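Local coordinates for serine--tRNA ligase, cytoplasmic (Candida albicans, PDB 3QO8), which attaches serine to tRNA(Ser) in two steps, activating serine with ATP to Ser-AMP and then transferring it to the acceptor end of the tRNA, at residues Q22-G26 / V117-D121; P333-I339 / K351-W357. One frame throughout, in Å; residues are numbered along the deposited sequence.

Contact 1: Q22-G26 / V117-D121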
ATOM      1  N   GLN A  22      16.359  13.095  29.792  1.00 29.33           N
ATOM      2  CA  GLN A  22      16.770  11.707  29.564  1.00 30.62           C
ATOM      3  C   GLN A  22      16.310  10.803  30.707  1.00 31.31           C
ATOM      4  O   GLN A  22      15.857   9.676  30.492  1.00 32.53           O
ATOM      5  CB  GLN A  22      18.287  11.616  29.399  1.00 28.52           C
ATOM      6  CG  GLN A  22      18.792  12.159  28.044  1.00 28.56           C
ATOM      7  CD  GLN A  22      18.218  11.397  26.868  1.00 33.45           C
ATOM      8  OE1 GLN A  22      17.228  11.810  26.268  1.00 34.89           O
ATOM      9  NE2 GLN A  22      18.831  10.269  26.541  1.00 39.30           N
ATOM     10  N   LYS A  23      16.434  11.316  31.922  1.00 31.69           N
ATOM     11  CA  LYS A  23      16.051  10.576  33.117  1.00 39.09           C
ATOM     12  C   LYS A  23      14.552  10.306  33.113  1.00 37.88           C
ATOM     13  O   LYS A  23      14.118   9.177  33.346  1.00 40.42           O
ATOM     14  CB  LYS A  23      16.452  11.366  34.361  1.00 43.08           C
ATOM     15  CG  LYS A  23      16.743  10.522  35.588  1.00 60.59           C
ATOM     16  CD  LYS A  23      17.580  11.328  36.571  1.00 72.79           C
ATOM     17  CE  LYS A  23      18.738  12.010  35.837  1.00 79.76           C
ATOM     18  NZ  LYS A  23      19.553  12.908  36.704  1.00 81.38           N
ATOM     19  N   LYS A  24      13.764  11.343  32.836  1.00 31.82           N
ATOM     20  CA  LYS A  24      12.311  11.194  32.717  1.00 31.51           C
ATOM     21  C   LYS A  24      11.929  10.163  31.665  1.00 35.35           C
ATOM     22  O   LYS A  24      10.947   9.440  31.823  1.00 29.98           O
ATOM     23  CB  LYS A  24      11.662  12.530  32.362  1.00 28.45           C
ATOM     24  CG  LYS A  24      11.792  13.588  33.432  1.00 32.44           C
ATOM     25  CD  LYS A  24      10.953  14.789  33.081  1.00 33.41           C
ATOM     26  CE  LYS A  24      11.246  15.962  33.985  1.00 35.46           C
ATOM     27  NZ  LYS A  24      10.539  17.163  33.447  1.00 41.54           N
ATOM     28  N   ARG A  25      12.707  10.112  30.588  1.00 32.32           N
ATOM     29  CA  ARG A  25      12.433   9.219  29.468  1.00 33.69           C
ATOM     30  C   ARG A  25      12.782   7.777  29.815  1.00 36.98           C
ATOM     31  O   ARG A  25      12.326   6.842  29.157  1.00 36.19           O
ATOM     32  CB  ARG A  25      13.236   9.653  28.227  1.00 30.32           C
ATOM     33  CG  ARG A  25      12.621  10.813  27.446  1.00 25.12           C
ATOM     34  CD  ARG A  25      13.412  11.148  26.157  1.00 24.80           C
ATOM     35  NE  ARG A  25      12.720  12.213  25.442  1.00 23.56           N
ATOM     36  CZ  ARG A  25      11.650  12.004  24.685  1.00 21.89           C
ATOM     37  NH1 ARG A  25      11.177  10.769  24.522  1.00 24.47           N
ATOM     38  NH2 ARG A  25      11.048  13.024  24.100  1.00 24.04           N
ATOM     39  N   GLY A  26      13.602   7.605  30.846  1.00 35.05           N
ATOM     40  CA  GLY A  26      14.166   6.303  31.147  1.00 37.78           C
ATOM     41  C   GLY A  26      15.282   5.962  30.172  1.00 41.43           C
ATOM     42  O   GLY A  26      15.583   4.791  29.947  1.00 45.03           O
ATOM     43  N   VAL A 117       3.885  14.212  33.103  1.00 27.26           N
ATOM     44  CA  VAL A 117       4.124  13.393  34.292  1.00 27.65           C
ATOM     45  C   VAL A 117       5.388  12.555  34.135  1.00 27.68           C
ATOM     46  O   VAL A 117       5.559  11.867  33.135  1.00 27.46           O
ATOM     47  CB  VAL A 117       2.934  12.453  34.587  1.00 27.72           C
ATOM     48  CG1 VAL A 117       3.292  11.448  35.693  1.00 28.96           C
ATOM     49  CG2 VAL A 117       1.713  13.262  34.977  1.00 27.34           C
ATOM     50  N   ASP A 118       6.265  12.616  35.128  1.00 27.89           N
ATOM     51  CA  ASP A 118       7.503  11.854  35.102  1.00 30.62           C
ATOM     52  C   ASP A 118       7.293  10.436  35.641  1.00 34.46           C
ATOM     53  O   ASP A 118       7.226  10.232  36.849  1.00 33.76           O
ATOM     54  CB  ASP A 118       8.574  12.584  35.914  1.00 30.79           C
ATOM     55  CG  ASP A 118       9.843  11.771  36.074  1.00 33.92           C
ATOM     56  OD1 ASP A 118       9.955  10.694  35.447  1.00 37.35           O
ATOM     57  OD2 ASP A 118      10.741  12.217  36.812  1.00 35.36           O
ATOM     58  N   SER A 119       7.200   9.457  34.746  1.00 30.15           N
ATOM     59  CA  SER A 119       6.976   8.076  35.166  1.00 27.34           C
ATOM     60  C   SER A 119       7.193   7.103  34.025  1.00 35.10           C
ATOM     61  O   SER A 119       7.081   7.467  32.859  1.00 29.88           O
ATOM     62  CB  SER A 119       5.546   7.904  35.683  1.00 29.32           C
ATOM     63  OG  SER A 119       5.312   6.560  36.070  1.00 32.47           O
ATOM     64  N   GLN A 120       7.490   5.855  34.369  1.00 36.53           N
ATOM     65  CA  GLN A 120       7.631   4.807  33.371  1.00 40.36           C
ATOM     66  C   GLN A 120       6.365   3.958  33.314  1.00 38.45           C
ATOM     67  O   GLN A 120       6.278   3.012  32.536  1.00 43.09           O
ATOM     68  CB  GLN A 120       8.831   3.926  33.705  1.00 43.22           C
ATOM     69  CG  GLN A 120      10.110   4.705  33.951  1.00 42.95           C
ATOM     70  CD  GLN A 120      10.587   5.461  32.722  1.00 42.23           C
ATOM     71  OE1 GLN A 120      10.711   4.896  31.631  1.00 39.23           O
ATOM     72  NE2 GLN A 120      10.858   6.746  32.894  1.00 42.13           N
ATOM     73  N   ASP A 121       5.381   4.317  34.131  1.00 31.85           N
ATOM     74  CA  ASP A 121       4.186   3.500  34.307  1.00 35.22           C
ATOM     75  C   ASP A 121       2.939   4.238  33.831  1.00 34.68           C
ATOM     76  O   ASP A 121       2.529   5.234  34.432  1.00 31.13           O
ATOM     77  CB  ASP A 121       4.045   3.116  35.783  1.00 41.43           C
ATOM     78  CG  ASP A 121       2.922   2.123  36.034  1.00 56.45           C
ATOM     79  OD1 ASP A 121       2.126   1.850  35.108  1.00 54.61           O
ATOM     80  OD2 ASP A 121       2.830   1.622  37.177  1.00 68.90           O
TER
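K24, Q120 and D118 supply most of the 193 Å² buried here. K24 sits in the last turn of helix 15-25 and loses the most surface. K24 CA lies 3.6 Å from D118 OD1, and K24 CG lies 3.8 Å from D118 CG. D118 thus packs against the base of the lysine side chain. The ammonium end leads away and forms a long, weak ion pair with E114. Q120, two residues past D118, reaches the same turn with its side-chain amide. Q120 NE2 donates a weak hydrogen bond to K24 O at 2.9 Å, with an N-H...O angle of 128°. That carbonyl also accepts from the hydroxyl of S341, so two side chains meet it at the helix end. The Q120 amide lies against the backbone of G26, with NE2 3.5 Å from G26 N. A CB on G26 would clash with Q120 OE1. S119 OG accepts from D121 N at 3.0 Å, which makes an ST turn. The positive phi of G26 suits glycine and closes the helix in a Schellman motif. This capped C-terminal turn of helix 15-25 packs against the loop that leads from the long helices to strand 126-131.

Contact 2: P333-I339 / K351-W357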
ATOM      1  N   PRO A 333     -17.983   7.583  23.269  1.00 19.55           N
ATOM      2  CA  PRO A 333     -17.447   8.061  24.553  1.00 23.48           C
ATOM      3  C   PRO A 333     -15.937   7.912  24.537  1.00 20.11           C
ATOM      4  O   PRO A 333     -15.451   6.962  23.936  1.00 19.59           O
ATOM      5  CB  PRO A 333     -18.038   7.083  25.592  1.00 19.01           C
ATOM      6  CG  PRO A 333     -19.077   6.284  24.874  1.00 28.41           C
ATOM      7  CD  PRO A 333     -18.709   6.307  23.409  1.00 20.73           C
ATOM      8  N   TYR A 334     -15.204   8.817  25.181  1.00 21.21           N
ATOM      9  CA  TYR A 334     -13.751   8.709  25.189  1.00 21.48           C
ATOM     10  C   TYR A 334     -13.162   9.392  26.405  1.00 26.12           C
ATOM     11  O   TYR A 334     -13.864  10.084  27.134  1.00 24.63           O
ATOM     12  CB  TYR A 334     -13.144   9.316  23.907  1.00 16.37           C
ATOM     13  CG  TYR A 334     -13.436  10.798  23.768  1.00 17.77           C
ATOM     14  CD1 TYR A 334     -12.678  11.742  24.448  1.00 17.02           C
ATOM     15  CD2 TYR A 334     -14.481  11.250  22.965  1.00 15.05           C
ATOM     16  CE1 TYR A 334     -12.964  13.114  24.345  1.00 22.90           C
ATOM     17  CE2 TYR A 334     -14.770  12.613  22.849  1.00 19.99           C
ATOM     18  CZ  TYR A 334     -14.014  13.533  23.551  1.00 17.10           C
ATOM     19  OH  TYR A 334     -14.298  14.870  23.442  1.00 23.70           O
ATOM     20  N   ARG A 335     -11.870   9.185  26.621  1.00 22.90           N
ATOM     21  CA  ARG A 335     -11.110  10.014  27.540  1.00 22.58           C
ATOM     22  C   ARG A 335      -9.834  10.468  26.843  1.00 19.17           C
ATOM     23  O   ARG A 335      -9.341   9.789  25.946  1.00 18.42           O
ATOM     24  CB  ARG A 335     -10.759   9.246  28.817  1.00 23.00           C
ATOM     25  CG  ARG A 335      -9.921   7.995  28.592  1.00 19.05           C
ATOM     26  CD  ARG A 335      -9.538   7.336  29.936  1.00 20.49           C
ATOM     27  NE  ARG A 335      -8.590   6.235  29.753  1.00 22.34           N
ATOM     28  CZ  ARG A 335      -8.339   5.291  30.663  1.00 27.80           C
ATOM     29  NH1 ARG A 335      -8.963   5.304  31.832  1.00 24.90           N
ATOM     30  NH2 ARG A 335      -7.455   4.332  30.404  1.00 26.43           N
ATOM     31  N   VAL A 336      -9.322  11.621  27.249  1.00 15.93           N
ATOM     32  CA  VAL A 336      -8.022  12.110  26.777  1.00 15.64           C
ATOM     33  C   VAL A 336      -7.017  11.987  27.919  1.00 23.77           C
ATOM     34  O   VAL A 336      -7.282  12.430  29.053  1.00 21.52           O
ATOM     35  CB  VAL A 336      -8.120  13.574  26.332  1.00 18.96           C
ATOM     36  CG1 VAL A 336      -6.745  14.109  25.892  1.00 20.80           C
ATOM     37  CG2 VAL A 336      -9.129  13.707  25.188  1.00 25.92           C
ATOM     38  N   VAL A 337      -5.877  11.372  27.633  1.00 19.46           N
ATOM     39  CA  VAL A 337      -4.867  11.135  28.659  1.00 18.48           C
ATOM     40  C   VAL A 337      -3.509  11.697  28.283  1.00 19.71           C
ATOM     41  O   VAL A 337      -3.083  11.607  27.131  1.00 21.44           O
ATOM     42  CB  VAL A 337      -4.731   9.623  28.999  1.00 20.78           C
ATOM     43  CG1 VAL A 337      -6.060   9.077  29.529  1.00 21.83           C
ATOM     44  CG2 VAL A 337      -4.292   8.827  27.781  1.00 20.57           C
ATOM     45  N   GLY A 338      -2.826  12.269  29.267  1.00 20.47           N
ATOM     46  CA  GLY A 338      -1.485  12.786  29.076  1.00 20.30           C
ATOM     47  C   GLY A 338      -0.481  11.678  29.318  1.00 27.09           C
ATOM     48  O   GLY A 338      -0.304  11.221  30.445  1.00 25.34           O
ATOM     49  N   ILE A 339       0.185  11.251  28.251  1.00 21.97           N
ATOM     50  CA  ILE A 339       1.091  10.108  28.306  1.00 20.10           C
ATOM     51  C   ILE A 339       2.340  10.385  29.153  1.00 22.65           C
ATOM     52  O   ILE A 339       2.976  11.438  29.013  1.00 24.42           O
ATOM     53  CB  ILE A 339       1.505   9.670  26.865  1.00 24.30           C
ATOM     54  CG1 ILE A 339       0.267   9.326  26.037  1.00 24.38           C
ATOM     55  CG2 ILE A 339       2.458   8.482  26.912  1.00 23.86           C
ATOM     56  CD1 ILE A 339      -0.574   8.166  26.622  1.00 21.70           C
ATOM     57  N   LYS A 351       2.692  14.353  24.559  1.00 21.78           N
ATOM     58  CA  LYS A 351       1.720  13.566  23.810  1.00 22.31           C
ATOM     59  C   LYS A 351       0.420  13.332  24.587  1.00 21.74           C
ATOM     60  O   LYS A 351       0.450  13.016  25.777  1.00 22.58           O
ATOM     61  CB  LYS A 351       2.330  12.224  23.419  1.00 21.76           C
ATOM     62  CG  LYS A 351       1.426  11.353  22.568  1.00 25.24           C
ATOM     63  CD  LYS A 351       2.219  10.212  21.980  1.00 31.06           C
ATOM     64  CE  LYS A 351       1.947   8.933  22.725  1.00 30.00           C
ATOM     65  NZ  LYS A 351       2.865   7.859  22.283  1.00 47.51           N
ATOM     66  N   TYR A 352      -0.711  13.504  23.908  1.00 19.80           N
ATOM     67  CA  TYR A 352      -2.026  13.152  24.451  1.00 21.78           C
ATOM     68  C   TYR A 352      -2.574  12.026  23.617  1.00 27.01           C
ATOM     69  O   TYR A 352      -2.482  12.070  22.392  1.00 24.01           O
ATOM     70  CB  TYR A 352      -3.021  14.306  24.320  1.00 17.47           C
ATOM     71  CG  TYR A 352      -2.991  15.366  25.402  1.00 24.91           C
ATOM     72  CD1 TYR A 352      -2.028  15.364  26.401  1.00 22.77           C
ATOM     73  CD2 TYR A 352      -3.944  16.379  25.414  1.00 23.99           C
ATOM     74  CE1 TYR A 352      -2.017  16.348  27.373  1.00 27.85           C
ATOM     75  CE2 TYR A 352      -3.936  17.358  26.372  1.00 27.37           C
ATOM     76  CZ  TYR A 352      -2.979  17.342  27.349  1.00 29.85           C
ATOM     77  OH  TYR A 352      -2.998  18.333  28.301  1.00 38.22           O
ATOM     78  N   ASP A 353      -3.180  11.034  24.259  1.00 20.73           N
ATOM     79  CA  ASP A 353      -3.913  10.025  23.513  1.00 20.40           C
ATOM     80  C   ASP A 353      -5.404  10.222  23.774  1.00 27.19           C
ATOM     81  O   ASP A 353      -5.814  10.592  24.884  1.00 23.50           O
ATOM     82  CB  ASP A 353      -3.510   8.608  23.941  1.00 16.97           C
ATOM     83  CG  ASP A 353      -2.174   8.164  23.356  1.00 25.28           C
ATOM     84  OD1 ASP A 353      -1.474   8.983  22.714  1.00 21.82           O
ATOM     85  OD2 ASP A 353      -1.818   6.985  23.562  1.00 26.43           O
ATOM     86  N   LEU A 354      -6.212  10.009  22.745  1.00 18.67           N
ATOM     87  CA  LEU A 354      -7.644   9.902  22.936  1.00 15.81           C
ATOM     88  C   LEU A 354      -7.909   8.408  22.897  1.00 19.56           C
ATOM     89  O   LEU A 354      -7.527   7.720  21.948  1.00 17.31           O
ATOM     90  CB  LEU A 354      -8.433  10.648  21.845  1.00 15.70           C
ATOM     91  CG  LEU A 354      -9.962  10.659  22.012  1.00 18.46           C
ATOM     92  CD1 LEU A 354     -10.582  11.930  21.448  1.00 21.75           C
ATOM     93  CD2 LEU A 354     -10.608   9.428  21.392  1.00 15.23           C
ATOM     94  N   GLU A 355      -8.517   7.910  23.961  1.00 18.79           N
ATOM     95  CA  GLU A 355      -8.857   6.503  24.094  1.00 20.27           C
ATOM     96  C   GLU A 355     -10.369   6.404  24.188  1.00 18.10           C
ATOM     97  O   GLU A 355     -10.987   7.006  25.073  1.00 18.57           O
ATOM     98  CB  GLU A 355      -8.219   5.917  25.363  1.00 18.48           C
ATOM     99  CG  GLU A 355      -6.705   6.159  25.500  1.00 16.69           C
ATOM    100  CD  GLU A 355      -6.163   5.581  26.802  1.00 31.25           C
ATOM    101  OE1 GLU A 355      -6.916   5.567  27.798  1.00 27.33           O
ATOM    102  OE2 GLU A 355      -5.006   5.123  26.825  1.00 29.63           O
ATOM    103  N   ALA A 356     -10.965   5.656  23.268  1.00 19.16           N
ATOM    104  CA  ALA A 356     -12.416   5.597  23.173  1.00 14.32           C
ATOM    105  C   ALA A 356     -12.917   4.388  23.946  1.00 16.24           C
ATOM    106  O   ALA A 356     -12.204   3.398  24.092  1.00 18.45           O
ATOM    107  CB  ALA A 356     -12.858   5.495  21.713  1.00 12.88           C
ATOM    108  N   TRP A 357     -14.149   4.479  24.431  1.00 19.87           N
ATOM    109  CA  TRP A 357     -14.743   3.394  25.190  1.00 17.18           C
ATOM    110  C   TRP A 357     -15.203   2.264  24.279  1.00 17.78           C
ATOM    111  O   TRP A 357     -15.972   2.483  23.349  1.00 18.07           O
ATOM    112  CB  TRP A 357     -15.924   3.918  26.014  1.00 15.92           C
ATOM    113  CG  TRP A 357     -16.589   2.872  26.885  1.00 17.01           C
ATOM    114  CD1 TRP A 357     -17.845   2.339  26.730  1.00 15.17           C
ATOM    115  CD2 TRP A 357     -16.029   2.248  28.050  1.00 21.95           C
ATOM    116  NE1 TRP A 357     -18.096   1.421  27.740  1.00 17.68           N
ATOM    117  CE2 TRP A 357     -16.998   1.352  28.557  1.00 21.32           C
ATOM    118  CE3 TRP A 357     -14.805   2.368  28.721  1.00 22.64           C
ATOM    119  CZ2 TRP A 357     -16.773   0.577  29.696  1.00 22.83           C
ATOM    120  CZ3 TRP A 357     -14.587   1.604  29.854  1.00 26.43           C
ATOM    121  CH2 TRP A 357     -15.568   0.722  30.333  1.00 23.83           C
TER
HETATM  122  O   HOH W   1       2.544  13.583  27.465  1.00 21.19           O
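The two strands run antiparallel, with an axis angle of 157° and a closest approach of 4.6 Å. At the start, P333 O accepts from W357 N at 2.8 Å, and P333 CB packs on W357 CB at 3.8 Å. Y334 forms a non-hydrogen-bonded pair with A356. L354 CD1 makes a CH-pi contact over the face of the Y334 ring, 3.9 Å from the ring centroid. The Y334 hydroxyl bonds to Q328 and E324 of helix 312-329. R335 pairs with E355 through two backbone bonds, R335 N to E355 O at 2.8 Å and E355 N to R335 O at 2.9 Å. A salt bridge, R335 NE to E355 OE1 at 2.7 Å, covers this pair on the face shared with V337 and D353. V336 CG1 meets Y352 CD2 at 3.6 Å. Y334, V336, L354 and Y352 form a mainly apolar face against helix 312-329. V337 and D353 exchange two backbone hydrogen bonds. The D353 carboxylate bonds to S369, a ligand of a bound magnesium ion and, by similarity, part of the ATP site. G338 lies opposite Y352. I339 N then donates to K351 O at 3.1 Å. Water 1 bridges I339 O, at 2.7 Å, to K351 N, at 3.0 Å. The K351 side chain comes within about 4 Å of a bound magnesium ion, nearest atoms. The arrangement is a beta hairpin in the largely antiparallel sheet of the class II synthetase catalytic core, close to its active site.

From the N terminus, the chain passes through helix 15-25 and then the long helices 30-65 and 74-107. Contact 1 closes this mostly helical excursion when 117-121 returns to the end of the first helix. The chain next enters strand 126-131, which pairs with strand 334-338. Contact 2 opens later and closes a short hairpin loop, with 11 residues between its segments. The two contacts follow in series and neither nest nor cross. The centres of contact 1 and contact 2 are about 19 Å apart. The nearest atoms of contact 1 and contact 2 are about 5 Å apart, without touching. S341, in the hairpin loop, bonds to K24 and V117, so that loop links the N-terminal region to the catalytic sheet.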